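Local coordinates for TipC2 (Streptococcus intermedius B196, PDB 6DHX), which probably acts as an immunity protein that protects its producer against an antibacterial toxin exported by the type VII secretion system, at residues Leu84-Lys96 with Arg103-Arg115. Residues are numbered along the deposited sequence; the frame is centred on the assembly and turned at random.
Sequences LNKNNNILIYFEK and RVRIWNKYTRQDR. With SO4 (sulfate ion), chain D.
E95 meets two arginines of the facing strand, and its side chain is a compact example of how a carboxylate set between two arginines holds cross-strand charges together, here on the face it shares with L91 and W107. Its CB comes within 3.6 Å of V104 O, while CG, anti to the carbonyl carbon (chi1 -53°), runs alongside CB and CG of R105. The carboxylate then divides its oxygens. OE1 is gripped side-on by R103, whose NE and NH2 both reach it at 2.8 Å from the same face of the carboxylate, NE on the anti side and NH2 on the syn side. OE2 turns to R105 in a second salt bridge, although its exact place is less sure. R103 also pairs with E126 and D131, so the network extends beyond the hairpin.

Farther along this face, L91 sets its CD1 methyl over the face of the W107 five-membered ring in a CH-pi contact, 3.6 Å from its centroid and 6° off the normal, with CD2 over the benzene half. The other face carries F94, whose ring is covered by I106 CB, and N108, whose ND2 donates to I92 O (3.0 Å) from the opposite side of that carbonyl to N108 N. At the end away from the hairpin turn, R112 N donates to N88 O (3.0 Å, 173°), and N88 ND2 and R112 NE converge on O1 of a sulfate probably taken from the crystallisation liquor.

Strands 74-82 and 116-127 flank this pair within the antiparallel part of the sheet; helix 151-173 packs on F94 and N108, and helix 21-32 covers I90 and I92.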
ATOM      1  N   LEU A  84      -8.263  -6.782 -12.830  1.00 25.22           N
ATOM      2  CA  LEU A  84      -9.201  -6.875 -13.943  1.00 28.56           C
ATOM      3  C   LEU A  84      -9.399  -5.568 -14.706  1.00 34.02           C
ATOM      4  O   LEU A  84      -9.956  -5.606 -15.808  1.00 38.71           O
ATOM      5  CB  LEU A  84     -10.578  -7.324 -13.416  1.00 30.65           C
ATOM      6  CG  LEU A  84     -10.930  -8.804 -13.358  1.00 42.87           C
ATOM      7  CD1 LEU A  84      -9.770  -9.695 -12.987  1.00 37.87           C
ATOM      8  CD2 LEU A  84     -12.154  -9.035 -12.439  1.00 38.77           C
ATOM      9  N   ASN A  85      -9.049  -4.424 -14.132  1.00 28.96           N
ATOM     10  CA  ASN A  85      -9.383  -3.135 -14.734  1.00 32.06           C
ATOM     11  C   ASN A  85      -8.272  -2.691 -15.695  1.00 31.42           C
ATOM     12  O   ASN A  85      -7.206  -3.303 -15.768  1.00 30.32           O
ATOM     13  CB  ASN A  85      -9.601  -2.078 -13.656  1.00 36.55           C
ATOM     14  CG  ASN A  85      -8.386  -1.896 -12.765  1.00 36.89           C
ATOM     15  OD1 ASN A  85      -7.644  -2.863 -12.503  1.00 35.70           O
ATOM     16  ND2 ASN A  85      -8.173  -0.674 -12.284  1.00 34.40           N
ATOM     17  N   LYS A  86      -8.533  -1.603 -16.428  1.00 30.87           N
ATOM     18  CA  LYS A  86      -7.557  -1.145 -17.422  1.00 28.34           C
ATOM     19  C   LYS A  86      -6.314  -0.589 -16.750  1.00 28.97           C
ATOM     20  O   LYS A  86      -5.201  -0.761 -17.256  1.00 30.64           O
ATOM     21  CB  LYS A  86      -8.177  -0.090 -18.332  1.00 34.90           C
ATOM     22  CG  LYS A  86      -9.183  -0.661 -19.313  1.00 41.53           C
ATOM     23  CD  LYS A  86      -9.787   0.478 -20.146  1.00 42.46           C
ATOM     24  CE  LYS A  86     -10.834  -0.065 -21.107  1.00 54.10           C
ATOM     25  NZ  LYS A  86     -11.512   1.048 -21.837  1.00 62.37           N
ATOM     26  N   ASN A  87      -6.482   0.078 -15.617  1.00 25.55           N
ATOM     27  CA  ASN A  87      -5.344   0.609 -14.854  1.00 26.06           C
ATOM     28  C   ASN A  87      -4.981  -0.353 -13.719  1.00 21.77           C
ATOM     29  O   ASN A  87      -5.049  -0.061 -12.495  1.00 26.81           O
ATOM     30  CB  ASN A  87      -5.676   2.015 -14.329  1.00 30.97           C
ATOM     31  CG  ASN A  87      -4.420   2.784 -13.931  1.00 38.44           C
ATOM     32  OD1 ASN A  87      -3.318   2.481 -14.404  1.00 33.84           O
ATOM     33  ND2 ASN A  87      -4.572   3.745 -13.033  1.00 36.36           N
ATOM     34  N   ASN A  88      -4.580  -1.557 -14.110  1.00 20.34           N
ATOM     35  CA  ASN A  88      -4.435  -2.588 -13.103  1.00 21.17           C
ATOM     36  C   ASN A  88      -3.182  -2.321 -12.267  1.00 23.85           C
ATOM     37  O   ASN A  88      -2.259  -1.651 -12.712  1.00 23.26           O
ATOM     38  CB  ASN A  88      -4.396  -3.961 -13.766  1.00 21.20           C
ATOM     39  CG  ASN A  88      -3.241  -4.108 -14.777  1.00 23.10           C
ATOM     40  OD1 ASN A  88      -2.963  -3.211 -15.582  1.00 26.44           O
ATOM     41  ND2 ASN A  88      -2.589  -5.279 -14.753  1.00 24.21           N
ATOM     42  N   ASN A  89      -3.190  -2.778 -11.012  1.00 20.26           N
ATOM     43  CA  ASN A  89      -2.245  -2.189 -10.060  1.00 18.69           C
ATOM     44  C   ASN A  89      -2.226  -3.005  -8.770  1.00 22.26           C
ATOM     45  O   ASN A  89      -3.108  -3.825  -8.518  1.00 22.45           O
ATOM     46  CB  ASN A  89      -2.610  -0.705  -9.746  1.00 19.64           C
ATOM     47  CG  ASN A  89      -3.931  -0.553  -8.962  1.00 24.40           C
ATOM     48  OD1 ASN A  89      -3.938  -0.667  -7.733  1.00 24.23           O
ATOM     49  ND2 ASN A  89      -5.058  -0.287  -9.685  1.00 22.89           N
ATOM     50  N   ILE A  90      -1.194  -2.759  -7.957  1.00 18.99           N
ATOM     51  CA  ILE A  90      -1.202  -3.096  -6.532  1.00 19.36           C
ATOM     52  C   ILE A  90      -1.208  -1.783  -5.785  1.00 21.49           C
ATOM     53  O   ILE A  90      -0.532  -0.826  -6.190  1.00 27.09           O
ATOM     54  CB  ILE A  90       0.044  -3.870  -6.086  1.00 25.27           C
ATOM     55  CG1 ILE A  90       0.392  -4.989  -6.997  1.00 42.33           C
ATOM     56  CG2 ILE A  90      -0.018  -4.242  -4.637  1.00 33.02           C
ATOM     57  CD1 ILE A  90       1.840  -4.750  -7.372  1.00 59.64           C
ATOM     58  N   LEU A  91      -1.959  -1.732  -4.695  1.00 18.42           N
ATOM     59  CA  LEU A  91      -2.006  -0.530  -3.854  1.00 18.98           C
ATOM     60  C   LEU A  91      -1.588  -0.957  -2.458  1.00 23.37           C
ATOM     61  O   LEU A  91      -2.246  -1.817  -1.858  1.00 25.07           O
ATOM     62  CB  LEU A  91      -3.411   0.056  -3.826  1.00 22.40           C
ATOM     63  CG  LEU A  91      -3.578   1.081  -2.691  1.00 25.70           C
ATOM     64  CD1 LEU A  91      -2.791   2.392  -3.052  1.00 27.72           C
ATOM     65  CD2 LEU A  91      -5.038   1.363  -2.515  1.00 30.42           C
ATOM     66  N   ILE A  92      -0.497  -0.373  -1.946  1.00 21.45           N
ATOM     67  CA  ILE A  92      -0.060  -0.566  -0.565  1.00 19.06           C
ATOM     68  C   ILE A  92      -0.390   0.732   0.158  1.00 20.87           C
ATOM     69  O   ILE A  92       0.062   1.795  -0.264  1.00 21.63           O
ATOM     70  CB  ILE A  92       1.451  -0.852  -0.488  1.00 20.72           C
ATOM     71  CG1 ILE A  92       1.786  -2.151  -1.255  1.00 19.26           C
ATOM     72  CG2 ILE A  92       1.938  -0.848   0.999  1.00 21.46           C
ATOM     73  CD1 ILE A  92       3.302  -2.240  -1.592  1.00 23.02           C
ATOM     74  N   TYR A  93      -1.168   0.673   1.232  1.00 20.32           N
ATOM     75  CA  TYR A  93      -1.431   1.905   1.953  1.00 21.16           C
ATOM     76  C   TYR A  93      -1.432   1.656   3.449  1.00 23.13           C
ATOM     77  O   TYR A  93      -1.571   0.529   3.936  1.00 24.74           O
ATOM     78  CB  TYR A  93      -2.745   2.581   1.511  1.00 21.90           C
ATOM     79  CG  TYR A  93      -4.031   1.878   1.871  1.00 25.14           C
ATOM     80  CD1 TYR A  93      -4.544   0.859   1.070  1.00 28.22           C
ATOM     81  CD2 TYR A  93      -4.755   2.278   3.003  1.00 28.62           C
ATOM     82  CE1 TYR A  93      -5.759   0.223   1.406  1.00 29.68           C
ATOM     83  CE2 TYR A  93      -5.940   1.665   3.345  1.00 33.88           C
ATOM     84  CZ  TYR A  93      -6.448   0.634   2.552  1.00 34.39           C
ATOM     85  OH  TYR A  93      -7.663   0.031   2.893  1.00 35.75           O
ATOM     86  N   PHE A  94      -1.245   2.749   4.188  1.00 21.71           N
ATOM     87  CA  PHE A  94      -1.283   2.630   5.625  1.00 23.06           C
ATOM     88  C   PHE A  94      -1.755   3.945   6.196  1.00 26.27           C
ATOM     89  O   PHE A  94      -1.748   4.988   5.520  1.00 24.52           O
ATOM     90  CB  PHE A  94       0.074   2.236   6.216  1.00 22.35           C
ATOM     91  CG  PHE A  94       1.208   3.236   5.939  1.00 26.52           C
ATOM     92  CD1 PHE A  94       1.974   3.135   4.778  1.00 21.96           C
ATOM     93  CD2 PHE A  94       1.528   4.223   6.873  1.00 29.79           C
ATOM     94  CE1 PHE A  94       3.043   4.017   4.531  1.00 24.00           C
ATOM     95  CE2 PHE A  94       2.580   5.109   6.626  1.00 32.17           C
ATOM     96  CZ  PHE A  94       3.364   4.990   5.471  1.00 26.60           C
ATOM     97  N   GLU A  95      -2.216   3.867   7.438  1.00 25.85           N
ATOM     98  CA  GLU A  95      -2.845   4.997   8.120  1.00 25.82           C
ATOM     99  C   GLU A  95      -2.322   5.088   9.543  1.00 27.18           C
ATOM    100  O   GLU A  95      -2.038   4.070  10.188  1.00 30.70           O
ATOM    101  CB  GLU A  95      -4.397   4.881   8.143  1.00 26.62           C
ATOM    102  CG  GLU A  95      -5.067   4.669   6.764  1.00 29.53           C
ATOM    103  CD  GLU A  95      -6.599   4.780   6.816  1.00 39.74           C
ATOM    104  OE1 GLU A  95      -7.168   4.842   7.926  1.00 39.28           O
ATOM    105  OE2 GLU A  95      -7.234   4.791   5.732  1.00 36.84           O
ATOM    106  N   LYS A  96      -2.179   6.321  10.016  1.00 28.39           N
ATOM    107  CA  LYS A  96      -1.608   6.634  11.317  1.00 32.48           C
ATOM    108  C   LYS A  96      -2.386   7.787  11.915  1.00 37.40           C
ATOM    109  O   LYS A  96      -2.727   8.757  11.220  1.00 33.27           O
ATOM    110  CB  LYS A  96      -0.127   7.016  11.191  1.00 35.18           C
ATOM    111  CG  LYS A  96       0.628   7.085  12.520  1.00 41.63           C
ATOM    112  CD  LYS A  96       2.032   7.627  12.316  1.00 46.79           C
ATOM    113  CE  LYS A  96       2.086   9.116  12.629  1.00 57.84           C
ATOM    114  NZ  LYS A  96       1.674   9.419  14.033  1.00 63.50           N
ATOM    115  N   ARG A 103      -6.438  11.192  10.890  1.00 32.45           N
ATOM    116  CA  ARG A 103      -5.421  10.226  10.484  1.00 34.24           C
ATOM    117  C   ARG A 103      -4.827  10.657   9.159  1.00 33.22           C
ATOM    118  O   ARG A 103      -5.517  11.240   8.312  1.00 35.06           O
ATOM    119  CB  ARG A 103      -5.985   8.778  10.335  1.00 33.38           C
ATOM    120  CG  ARG A 103      -6.805   8.300  11.583  1.00 36.67           C
ATOM    121  CD  ARG A 103      -7.069   6.787  11.481  1.00 40.91           C
ATOM    122  NE  ARG A 103      -7.703   6.371  10.221  1.00 44.45           N
ATOM    123  CZ  ARG A 103      -9.019   6.455   9.992  1.00 44.17           C
ATOM    124  NH1 ARG A 103      -9.821   6.958  10.924  1.00 45.41           N
ATOM    125  NH2 ARG A 103      -9.526   6.044   8.829  1.00 40.65           N
ATOM    126  N   VAL A 104      -3.551  10.387   8.984  1.00 29.36           N
ATOM    127  CA  VAL A 104      -2.921  10.503   7.680  1.00 27.45           C
ATOM    128  C   VAL A 104      -2.949   9.137   7.008  1.00 34.97           C
ATOM    129  O   VAL A 104      -2.868   8.093   7.657  1.00 31.44           O
ATOM    130  CB  VAL A 104      -1.485  11.041   7.819  1.00 30.82           C
ATOM    131  CG1 VAL A 104      -0.573   9.972   8.480  1.00 30.24           C
ATOM    132  CG2 VAL A 104      -0.935  11.479   6.502  1.00 30.59           C
ATOM    133  N   ARG A 105      -3.144   9.139   5.702  1.00 27.74           N
ATOM    134  CA  ARG A 105      -3.145   7.911   4.919  1.00 29.53           C
ATOM    135  C   ARG A 105      -2.072   8.070   3.872  1.00 31.96           C
ATOM    136  O   ARG A 105      -2.121   9.015   3.084  1.00 30.83           O
ATOM    137  CB  ARG A 105      -4.484   7.690   4.239  1.00 30.72           C
ATOM    138  CG  ARG A 105      -5.691   8.063   5.050  1.00 49.27           C
ATOM    139  CD  ARG A 105      -6.924   8.043   4.132  1.00 59.54           C
ATOM    140  NE  ARG A 105      -7.515   6.704   3.966  1.00 61.46           N
ATOM    141  CZ  ARG A 105      -7.118   5.759   3.111  1.00 64.09           C
ATOM    142  NH1 ARG A 105      -7.770   4.599   3.070  1.00 56.26           N
ATOM    143  NH2 ARG A 105      -6.063   5.940   2.336  1.00 67.86           N
ATOM    144  N   ILE A 106      -1.107   7.163   3.843  1.00 22.97           N
ATOM    145  CA  ILE A 106      -0.086   7.235   2.815  1.00 21.85           C
ATOM    146  C   ILE A 106      -0.365   6.094   1.845  1.00 24.37           C
ATOM    147  O   ILE A 106      -0.478   4.926   2.250  1.00 26.33           O
ATOM    148  CB  ILE A 106       1.329   7.204   3.429  1.00 26.54           C
ATOM    149  CG1 ILE A 106       1.521   8.516   4.216  1.00 35.09           C
ATOM    150  CG2 ILE A 106       2.396   7.155   2.374  1.00 23.37           C
ATOM    151  CD1 ILE A 106       2.818   8.571   5.049  1.00 41.38           C
ATOM    152  N   TRP A 107      -0.476   6.455   0.573  1.00 23.53           N
ATOM    153  CA  TRP A 107      -1.119   5.693  -0.483  1.00 28.48           C
ATOM    154  C   TRP A 107      -0.091   5.455  -1.573  1.00 27.85           C
ATOM    155  O   TRP A 107       0.426   6.415  -2.157  1.00 26.83           O
ATOM    156  CB  TRP A 107      -2.261   6.580  -0.990  1.00 33.86           C
ATOM    157  CG  TRP A 107      -3.198   6.082  -1.898  1.00 32.92           C
ATOM    158  CD1 TRP A 107      -3.144   6.147  -3.266  1.00 35.56           C
ATOM    159  CD2 TRP A 107      -4.450   5.520  -1.569  1.00 33.64           C
ATOM    160  NE1 TRP A 107      -4.290   5.641  -3.803  1.00 36.59           N
ATOM    161  CE2 TRP A 107      -5.112   5.238  -2.784  1.00 37.67           C
ATOM    162  CE3 TRP A 107      -5.089   5.239  -0.368  1.00 39.90           C
ATOM    163  CZ2 TRP A 107      -6.382   4.664  -2.830  1.00 46.29           C
ATOM    164  CZ3 TRP A 107      -6.349   4.657  -0.417  1.00 46.83           C
ATOM    165  CH2 TRP A 107      -6.980   4.380  -1.636  1.00 42.96           C
ATOM    166  N   ASN A 108       0.222   4.187  -1.862  1.00 20.20           N
ATOM    167  CA  ASN A 108       1.380   3.901  -2.708  1.00 19.63           C
ATOM    168  C   ASN A 108       0.907   2.938  -3.770  1.00 22.37           C
ATOM    169  O   ASN A 108       0.739   1.743  -3.485  1.00 23.08           O
ATOM    170  CB  ASN A 108       2.513   3.296  -1.904  1.00 21.61           C
ATOM    171  CG  ASN A 108       2.792   4.110  -0.640  1.00 26.92           C
ATOM    172  OD1 ASN A 108       3.417   5.175  -0.742  1.00 27.33           O
ATOM    173  ND2 ASN A 108       2.297   3.653   0.529  1.00 25.18           N
ATOM    174  N   LYS A 109       0.647   3.470  -4.955  1.00 22.52           N
ATOM    175  CA  LYS A 109      -0.042   2.706  -5.987  1.00 21.22           C
ATOM    176  C   LYS A 109       0.937   2.389  -7.111  1.00 20.16           C
ATOM    177  O   LYS A 109       1.456   3.306  -7.739  1.00 21.30           O
ATOM    178  CB  LYS A 109      -1.229   3.503  -6.526  1.00 22.40           C
ATOM    179  CG  LYS A 109      -2.015   2.689  -7.571  1.00 25.09           C
ATOM    180  CD  LYS A 109      -3.351   3.412  -7.828  1.00 35.19           C
ATOM    181  CE  LYS A 109      -4.092   2.946  -9.077  1.00 41.14           C
ATOM    182  NZ  LYS A 109      -5.380   3.745  -9.404  1.00 43.83           N
ATOM    183  N   TYR A 110       1.146   1.098  -7.383  1.00 20.77           N
ATOM    184  CA  TYR A 110       2.015   0.683  -8.469  1.00 21.26           C
ATOM    185  C   TYR A 110       1.149   0.268  -9.654  1.00 20.75           C
ATOM    186  O   TYR A 110       0.406  -0.721  -9.566  1.00 21.42           O
ATOM    187  CB  TYR A 110       2.912  -0.464  -8.028  1.00 21.30           C
ATOM    188  CG  TYR A 110       3.678  -1.029  -9.198  1.00 19.99           C
ATOM    189  CD1 TYR A 110       4.812  -0.357  -9.675  1.00 21.01           C
ATOM    190  CD2 TYR A 110       3.266  -2.206  -9.823  1.00 21.06           C
ATOM    191  CE1 TYR A 110       5.521  -0.862 -10.733  1.00 19.41           C
ATOM    192  CE2 TYR A 110       3.979  -2.742 -10.896  1.00 20.88           C
ATOM    193  CZ  TYR A 110       5.115  -2.053 -11.339  1.00 19.32           C
ATOM    194  OH  TYR A 110       5.885  -2.501 -12.397  1.00 21.87           O
ATOM    195  N   THR A 111       1.251   1.021 -10.768  1.00 20.23           N
ATOM    196  CA  THR A 111       0.439   0.784 -11.948  1.00 19.72           C
ATOM    197  C   THR A 111       1.255  -0.080 -12.907  1.00 23.03           C
ATOM    198  O   THR A 111       2.406   0.244 -13.217  1.00 21.94           O
ATOM    199  CB  THR A 111      -0.016   2.094 -12.606  1.00 22.53           C
ATOM    200  OG1 THR A 111       1.013   3.124 -12.527  1.00 22.83           O
ATOM    201  CG2 THR A 111      -1.256   2.612 -11.833  1.00 26.99           C
ATOM    202  N   ARG A 112       0.679  -1.214 -13.294  1.00 20.93           N
ATOM    203  CA  ARG A 112       1.392  -2.206 -14.101  1.00 20.86           C
ATOM    204  C   ARG A 112       1.742  -1.679 -15.478  1.00 22.61           C
ATOM    205  O   ARG A 112       2.816  -1.989 -16.011  1.00 23.42           O
ATOM    206  CB  ARG A 112       0.520  -3.467 -14.259  1.00 19.21           C
ATOM    207  CG  ARG A 112       0.521  -4.289 -12.947  1.00 18.95           C
ATOM    208  CD  ARG A 112       1.719  -5.245 -12.934  1.00 20.30           C
ATOM    209  NE  ARG A 112       1.590  -6.324 -13.920  1.00 20.72           N
ATOM    210  CZ  ARG A 112       2.518  -7.254 -14.120  1.00 20.54           C
ATOM    211  NH1 ARG A 112       3.671  -7.187 -13.431  1.00 23.98           N
ATOM    212  NH2 ARG A 112       2.267  -8.266 -15.013  1.00 20.08           N
ATOM    213  N   GLN A 113       0.834  -0.939 -16.100  1.00 20.63           N
ATOM    214  CA  GLN A 113       1.012  -0.642 -17.519  1.00 21.45           C
ATOM    215  C   GLN A 113       2.130   0.364 -17.800  1.00 26.83           C
ATOM    216  O   GLN A 113       2.616   0.391 -18.936  1.00 25.97           O
ATOM    217  CB  GLN A 113      -0.286  -0.159 -18.180  1.00 22.73           C
ATOM    218  CG  GLN A 113      -1.424  -1.254 -18.130  1.00 21.70           C
ATOM    219  CD  GLN A 113      -0.926  -2.631 -18.569  1.00 24.84           C
ATOM    220  OE1 GLN A 113      -0.388  -2.777 -19.647  1.00 24.54           O
ATOM    221  NE2 GLN A 113      -1.045  -3.613 -17.702  1.00 23.08           N
ATOM    222  N   ASP A 114       2.569   1.145 -16.810  1.00 22.10           N
ATOM    223  CA  ASP A 114       3.644   2.108 -17.008  1.00 21.82           C
ATOM    224  C   ASP A 114       4.738   1.898 -15.970  1.00 23.70           C
ATOM    225  O   ASP A 114       5.623   2.771 -15.814  1.00 25.32           O
ATOM    226  CB  ASP A 114       3.098   3.542 -16.981  1.00 25.54           C
ATOM    227  CG  ASP A 114       2.396   3.873 -15.667  1.00 27.41           C
ATOM    228  OD1 ASP A 114       2.398   3.028 -14.745  1.00 25.87           O
ATOM    229  OD2 ASP A 114       1.850   4.996 -15.568  1.00 30.73           O
ATOM    230  N   ARG A 115       4.708   0.749 -15.270  1.00 22.09           N
ATOM    231  CA  ARG A 115       5.689   0.384 -14.247  1.00 20.26           C
ATOM    232  C   ARG A 115       6.025   1.571 -13.353  1.00 23.25           C
ATOM    233  O   ARG A 115       7.182   1.964 -13.204  1.00 22.85           O
ATOM    234  CB  ARG A 115       6.959  -0.196 -14.904  1.00 24.48           C
ATOM    235  CG  ARG A 115       6.659  -1.580 -15.571  1.00 24.04           C
ATOM    236  CD  ARG A 115       7.935  -2.358 -16.005  1.00 33.08           C
ATOM    237  NE  ARG A 115       7.654  -3.407 -17.061  1.00 43.07           N
ATOM    238  CZ  ARG A 115       7.137  -4.626 -16.834  1.00 63.72           C
ATOM    239  NH1 ARG A 115       6.951  -5.463 -17.847  1.00 64.82           N
ATOM    240  NH2 ARG A 115       6.788  -5.032 -15.608  1.00 57.87           N
TER
HETATM  241  S   SO4 D 301      -0.509  -7.259 -17.043  1.00 29.44           S
HETATM  242  O1  SO4 D 301      -0.364  -6.204 -16.057  1.00 31.35           O
HETATM  243  O2  SO4 D 301       0.399  -7.064 -18.146  1.00 35.94           O
HETATM  244  O3  SO4 D 301      -1.896  -7.269 -17.480  1.00 33.28           O
HETATM  245  O4  SO4 D 301      -0.120  -8.485 -16.448  1.00 31.34           O
HETATM  246  O   HOH W   1      -1.756  -0.047 -14.996  1.00 22.55           O
HETATM  247  O   HOH W   2      -3.597   5.539 -11.014  1.00 42.25           O